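Local atomic coordinates of TRAP dicarboxylate transporter-DctP subunit (Desulfovibrio desulfuricans subsp. desulfuricans, PDB entry 4NHB), a protein that probably serves as the periplasmic solute-binding subunit of a TRAP transporter, and binds sn-glycerol-3-phosphate. Residues V30-M36 / I87-T92; K37-P42 / A214-L219. One frame throughout, in Å; residues are numbered along the deposited sequence.

Contact 1 (V30-M36 / I87-T92); sequences VIKMAGM and IQMCAT
At the apolar heart of this pairing two methionines meet on one face of a sheet: Met33 (chi1 and chi2 both t) brings its CE to 3.7 Å from CE of Met89 (chi1 m, chi2 t), and Ile31 CG2 lies 3.7 Å from Met89 SD. Phe50 of helix 42-57 covers both methionines. On the face that carries Ala34 and Cys90, the CB of Ala34 packs 3.8 Å from Ile87 CD1, and helix 75-84 lies over Ile87 and Cys90. The backbones joining these faces are parallel strands, 30-34 and 89-92, whose axes approach to 4.4 Å at an angle of 20°. Met33 is paired with Met89 (CA to CA 4.4 Å) and Ala34 with Cys90 (CA to CA 4.6 Å). Met89 N donates to Lys32 O (3.0 Å), Met89 O accepts from Ala34 N (3.2 Å), and Ala91 N donates to Ala34 O (2.8 Å). Parallel strands joined through helices, with 30-34 between 63-67 and 89-92, are characteristic of the alpha/beta core of type II periplasmic binding proteins. At the polar edge Gln88 has left the extended conformation (psi -34°), and its side-chain OE1 accepts from Lys32 N at 2.9 Å, nearly linearly. A side-chain amide thus continues the backbone pairing beyond the point where strand 89-92 begins.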
loop_
_atom_site.group_PDB
_atom_site.type_symbol
_atom_site.label_atom_id
_atom_site.label_comp_id
_atom_site.label_asym_id
_atom_site.label_seq_id
_atom_site.Cartn_x
_atom_site.Cartn_y
_atom_site.Cartn_z
ATOM N N VAL A 30 17.999 19.454 1.908
ATOM C CA VAL A 30 17.824 18.006 2.030
ATOM C C VAL A 30 16.421 17.627 2.469
ATOM O O VAL A 30 15.903 18.167 3.445
ATOM C CB VAL A 30 18.815 17.387 3.001
ATOM C CG1 VAL A 30 18.491 15.905 3.203
ATOM C CG2 VAL A 30 20.230 17.551 2.470
ATOM N N ILE A 31 15.804 16.717 1.713
ATOM C CA ILE A 31 14.528 16.096 2.101
ATOM C C ILE A 31 14.713 14.625 2.525
ATOM O O ILE A 31 15.201 13.801 1.761
ATOM C CB ILE A 31 13.504 16.167 0.940
ATOM C CG1 ILE A 31 13.095 17.621 0.676
ATOM C CG2 ILE A 31 12.287 15.321 1.235
ATOM C CD1 ILE A 31 12.206 17.798 -0.558
ATOM N N LYS A 32 14.325 14.316 3.750
ATOM C CA LYS A 32 14.441 12.974 4.279
ATOM C C LYS A 32 13.090 12.319 4.128
ATOM O O LYS A 32 12.081 12.894 4.507
ATOM C CB LYS A 32 14.794 13.017 5.746
ATOM C CG LYS A 32 15.921 13.980 6.118
ATOM C CD LYS A 32 17.195 13.251 6.368
ATOM C CE LYS A 32 18.366 14.217 6.551
ATOM N NZ LYS A 32 18.819 14.298 7.962
ATOM N N MET A 33 13.089 11.131 3.532
ATOM C CA MET A 33 11.910 10.340 3.312
ATOM C C MET A 33 12.096 8.950 3.877
ATOM O O MET A 33 13.054 8.250 3.529
ATOM C CB MET A 33 11.675 10.177 1.815
ATOM C CG MET A 33 10.322 9.641 1.462
ATOM S SD MET A 33 10.199 9.304 -0.293
ATOM C CE MET A 33 10.567 10.870 -1.054
ATOM N N ALA A 34 11.156 8.527 4.693
ATOM C CA ALA A 34 11.195 7.180 5.239
ATOM C C ALA A 34 10.149 6.315 4.584
ATOM O O ALA A 34 9.103 6.793 4.155
ATOM C CB ALA A 34 10.948 7.213 6.721
ATOM N N GLY A 35 10.439 5.023 4.538
ATOM C CA GLY A 35 9.484 4.030 4.091
ATOM C C GLY A 35 9.636 2.722 4.815
ATOM O O GLY A 35 10.419 2.622 5.763
ATOM N N MET A 36 8.901 1.717 4.338
ATOM C CA MET A 36 8.654 0.510 5.117
ATOM C C MET A 36 8.998 -0.723 4.326
ATOM O O MET A 36 8.834 -1.837 4.840
ATOM C CB MET A 36 7.177 0.434 5.573
ATOM C CG MET A 36 6.197 0.327 4.426
ATOM S SD MET A 36 4.457 0.121 4.999
ATOM C CE MET A 36 4.511 -1.574 5.593
ATOM N N ILE A 87 11.186 14.698 9.964
ATOM C CA ILE A 87 11.569 14.389 8.570
ATOM C C ILE A 87 10.525 15.028 7.665
ATOM O O ILE A 87 9.435 15.357 8.145
ATOM C CB ILE A 87 11.709 12.875 8.269
ATOM C CG1 ILE A 87 10.373 12.159 8.455
ATOM C CG2 ILE A 87 12.833 12.291 9.120
ATOM C CD1 ILE A 87 10.375 10.663 8.115
ATOM N N GLN A 88 10.835 15.210 6.378
ATOM C CA GLN A 88 9.919 15.968 5.520
ATOM C C GLN A 88 8.878 15.097 4.818
ATOM O O GLN A 88 7.742 15.531 4.619
ATOM C CB GLN A 88 10.670 16.801 4.481
ATOM C CG GLN A 88 11.584 17.873 5.060
ATOM C CD GLN A 88 12.670 17.289 5.900
ATOM O OE1 GLN A 88 13.362 16.363 5.490
ATOM N NE2 GLN A 88 12.821 17.814 7.116
ATOM N N MET A 89 9.261 13.876 4.455
ATOM C CA MET A 89 8.383 13.000 3.688
ATOM C C MET A 89 8.367 11.556 4.163
ATOM O O MET A 89 9.274 11.113 4.863
ATOM C CB MET A 89 8.824 13.020 2.235
ATOM C CG MET A 89 8.625 14.367 1.607
ATOM S SD MET A 89 9.021 14.329 -0.164
ATOM C CE MET A 89 7.716 13.287 -0.835
ATOM N N CYS A 90 7.339 10.816 3.763
ATOM C CA CYS A 90 7.289 9.379 4.061
ATOM C C CYS A 90 6.438 8.690 3.020
ATOM O O CYS A 90 5.597 9.327 2.405
ATOM C CB CYS A 90 6.760 9.091 5.482
ATOM S SG CYS A 90 5.038 9.438 5.814
ATOM N N ALA A 91 6.710 7.402 2.789
ATOM C CA ALA A 91 5.889 6.568 1.912
ATOM C C ALA A 91 5.163 5.546 2.775
ATOM O O ALA A 91 5.806 4.814 3.542
ATOM C CB ALA A 91 6.765 5.829 0.906
ATOM N N THR A 92 3.846 5.501 2.668
ATOM C CA THR A 92 3.087 4.500 3.391
ATOM C C THR A 92 1.719 4.343 2.743
ATOM O O THR A 92 1.422 5.022 1.724
ATOM C CB THR A 92 3.039 4.840 4.906
ATOM O OG1 THR A 92 2.659 3.680 5.650
ATOM C CG2 THR A 92 2.046 5.946 5.224
#

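Contact 2 (K37-P42 / A214-L219); sequences KPEGEP and ADIVSL. With G3P (sn-glycerol-3-phosphate), chain P.
Asp215, on helix 213-218, loses more surface here than any other residue of the two segments, followed by Glu41 and Ala214. Asp215 leaves the helix sideways, but with chi1 m its carboxylate comes close to the loop 37-42, where OD2 forms a salt bridge with Lys37 NZ at 2.8 Å. Lys37 (m, m, t, t) starts sideways, but its long chain ends between two acidic partners: the same NZ donates to O4P of sn-glycerol-3-phosphate at 2.7 Å, while Phe194 adds a cation-pi contact and Arg151, Arg171 and His238 are among the other residues hydrogen-bonded to the ligand. The loop leaves strand 30-34 and enters helix 42-57 through a type II beta turn, Pro38 to Glu41, with Gly40 at positive phi (79°) and Glu41 N bonded to Pro38 O at 3.3 Å. Bridging of a loop and a helix beside the ligand is consistent with the closed cleft of a two-lobed solute-binding protein. Glu41 (chi1 t) is the N-cap of helix 42-57, its OE2 accepting from Glu43 N. The CA of Glu41 lies 6.0 Å from the CA of Ala214, the closest CA pair of the two segments. Ala214 CB touches Pro42 CD at 3.5 Å and Glu41 CG at 4.2 Å. Further along, water 1 joins Glu39 O and Ser218 OG, 2.6 Å from each, and water 2 donates to Gly40 O (3.2 Å) and Ala214 O (2.8 Å).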
loop_
_atom_site.group_PDB
_atom_site.type_symbol
_atom_site.label_atom_id
_atom_site.label_comp_id
_atom_site.label_asym_id
_atom_site.label_seq_id
_atom_site.Cartn_x
_atom_site.Cartn_y
_atom_site.Cartn_z
ATOM N N LYS A 37 9.499 -0.533 3.097
ATOM C CA LYS A 37 9.722 -1.662 2.192
ATOM C C LYS A 37 11.194 -1.829 1.791
ATOM O O LYS A 37 11.991 -0.886 1.840
ATOM C CB LYS A 37 8.821 -1.596 0.937
ATOM C CG LYS A 37 7.320 -1.587 1.184
ATOM C CD LYS A 37 6.830 -2.867 1.915
ATOM C CE LYS A 37 5.325 -2.800 2.201
ATOM N NZ LYS A 37 4.771 -4.116 2.671
ATOM N N PRO A 38 11.584 -3.055 1.438
ATOM C CA PRO A 38 12.957 -3.262 0.979
ATOM C C PRO A 38 13.227 -2.693 -0.443
ATOM O O PRO A 38 12.325 -2.309 -1.200
ATOM C CB PRO A 38 13.112 -4.775 1.024
ATOM C CG PRO A 38 11.768 -5.259 0.831
ATOM C CD PRO A 38 10.827 -4.310 1.490
ATOM N N GLU A 39 14.505 -2.626 -0.778
ATOM C CA GLU A 39 14.936 -2.263 -2.123
ATOM C C GLU A 39 14.328 -3.244 -3.106
ATOM O O GLU A 39 14.095 -4.390 -2.760
ATOM C CB GLU A 39 16.453 -2.305 -2.206
ATOM C CG GLU A 39 17.122 -1.240 -1.382
ATOM C CD GLU A 39 16.991 0.136 -2.008
ATOM O OE1 GLU A 39 16.737 0.204 -3.227
ATOM O OE2 GLU A 39 17.114 1.140 -1.284
ATOM N N GLY A 40 14.023 -2.745 -4.306
ATOM C CA GLY A 40 13.444 -3.505 -5.399
ATOM C C GLY A 40 11.951 -3.716 -5.259
ATOM O O GLY A 40 11.359 -4.401 -6.059
ATOM N N GLU A 41 11.348 -3.151 -4.221
ATOM C CA GLU A 41 9.900 -3.278 -4.011
ATOM C C GLU A 41 9.272 -1.973 -4.514
ATOM O O GLU A 41 9.884 -0.904 -4.407
ATOM C CB GLU A 41 9.621 -3.541 -2.529
ATOM C CG GLU A 41 8.298 -4.263 -2.203
ATOM C CD GLU A 41 7.161 -3.305 -1.875
ATOM O OE1 GLU A 41 6.111 -3.757 -1.342
ATOM O OE2 GLU A 41 7.276 -2.112 -2.231
ATOM N N PRO A 42 8.057 -2.049 -5.099
ATOM C CA PRO A 42 7.547 -0.838 -5.758
ATOM C C PRO A 42 7.517 0.433 -4.928
ATOM O O PRO A 42 7.812 1.461 -5.535
ATOM C CB PRO A 42 6.148 -1.229 -6.229
ATOM C CG PRO A 42 6.219 -2.759 -6.395
ATOM C CD PRO A 42 7.215 -3.235 -5.343
ATOM N N ALA A 214 5.034 -8.719 -4.955
ATOM C CA ALA A 214 6.304 -8.042 -4.794
ATOM C C ALA A 214 6.906 -8.359 -3.416
ATOM O O ALA A 214 8.103 -8.560 -3.276
ATOM C CB ALA A 214 6.139 -6.506 -4.971
ATOM N N ASP A 215 6.053 -8.422 -2.406
ATOM C CA ASP A 215 6.506 -8.659 -1.038
ATOM C C ASP A 215 6.786 -10.141 -0.823
ATOM O O ASP A 215 7.794 -10.522 -0.202
ATOM C CB ASP A 215 5.463 -8.115 -0.043
ATOM C CG ASP A 215 5.461 -6.596 0.053
ATOM O OD1 ASP A 215 6.408 -5.980 -0.496
ATOM O OD2 ASP A 215 4.499 -6.030 0.690
ATOM N N ILE A 216 5.937 -10.993 -1.389
ATOM C CA ILE A 216 6.148 -12.422 -1.264
ATOM C C ILE A 216 7.483 -12.832 -1.868
ATOM O O ILE A 216 8.197 -13.626 -1.271
ATOM C CB ILE A 216 5.021 -13.208 -1.934
ATOM C CG1 ILE A 216 3.747 -13.069 -1.124
ATOM C CG2 ILE A 216 5.417 -14.654 -2.122
ATOM C CD1 ILE A 216 2.497 -13.427 -1.911
ATOM N N VAL A 217 7.839 -12.281 -3.035
ATOM C CA VAL A 217 9.109 -12.624 -3.651
ATOM C C VAL A 217 10.281 -11.927 -2.968
ATOM O O VAL A 217 11.320 -12.527 -2.728
ATOM C CB VAL A 217 9.102 -12.290 -5.159
ATOM C CG1 VAL A 217 10.537 -12.170 -5.711
ATOM C CG2 VAL A 217 8.290 -13.349 -5.886
ATOM N N SER A 218 10.097 -10.655 -2.646
ATOM C CA SER A 218 11.130 -9.890 -1.999
ATOM C C SER A 218 11.588 -10.521 -0.700
ATOM O O SER A 218 12.800 -10.568 -0.441
ATOM C CB SER A 218 10.681 -8.448 -1.761
ATOM O OG SER A 218 11.693 -7.785 -1.072
ATOM N N LEU A 219 10.652 -11.016 0.110
ATOM C CA LEU A 219 11.027 -11.650 1.373
ATOM C C LEU A 219 11.265 -13.150 1.240
ATOM O O LEU A 219 11.527 -13.847 2.227
ATOM C CB LEU A 219 9.968 -11.376 2.445
ATOM C CG LEU A 219 10.060 -10.028 3.203
ATOM C CD1 LEU A 219 9.982 -8.813 2.248
ATOM C CD2 LEU A 219 8.948 -9.964 4.242
HETATM O O1 G3P P . -1.352 -0.092 2.759
HETATM C C1 G3P P . -1.345 -0.954 3.859
HETATM C C2 G3P P . -0.349 -2.097 3.624
HETATM O O2 G3P P . 0.929 -1.557 3.418
HETATM C C3 G3P P . -0.335 -3.022 4.851
HETATM O O1P G3P P . 0.056 -4.297 4.453
HETATM O O4P G3P P . 2.345 -3.800 3.789
HETATM O O2P G3P P . 1.881 -4.492 6.194
HETATM O O3P G3P P . 1.762 -6.188 4.370
HETATM P P G3P P . 1.606 -4.713 4.726
HETATM O O HOH W 1 12.197 -6.100 -3.039
HETATM O O HOH W 2 9.836 -6.821 -4.719
#

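How the contacts relate
Followed from the N terminus, the chain illustrates how one strand and the loop after it can serve two ends. Strand 30-34 runs first; after an excursion of 50 residues, rich in helix, the chain returns with 87-92, and contact 1 closes that loop within one sheet. The loop 37-42 directly continues the first segment, but finds its partner after 171 intervening residues, at helix 213-218. The two closures therefore cross rather than nest, their centres 18 Å apart. Met36 and Lys37 are the junction, and Glu43 of helix 42-57 accepts from Met36 N. Contact 1 joins two neighbouring strands of the sheet; contact 2 ties the loop after strand 30-34 to helix 213-218 beside the phosphate end of the ligand.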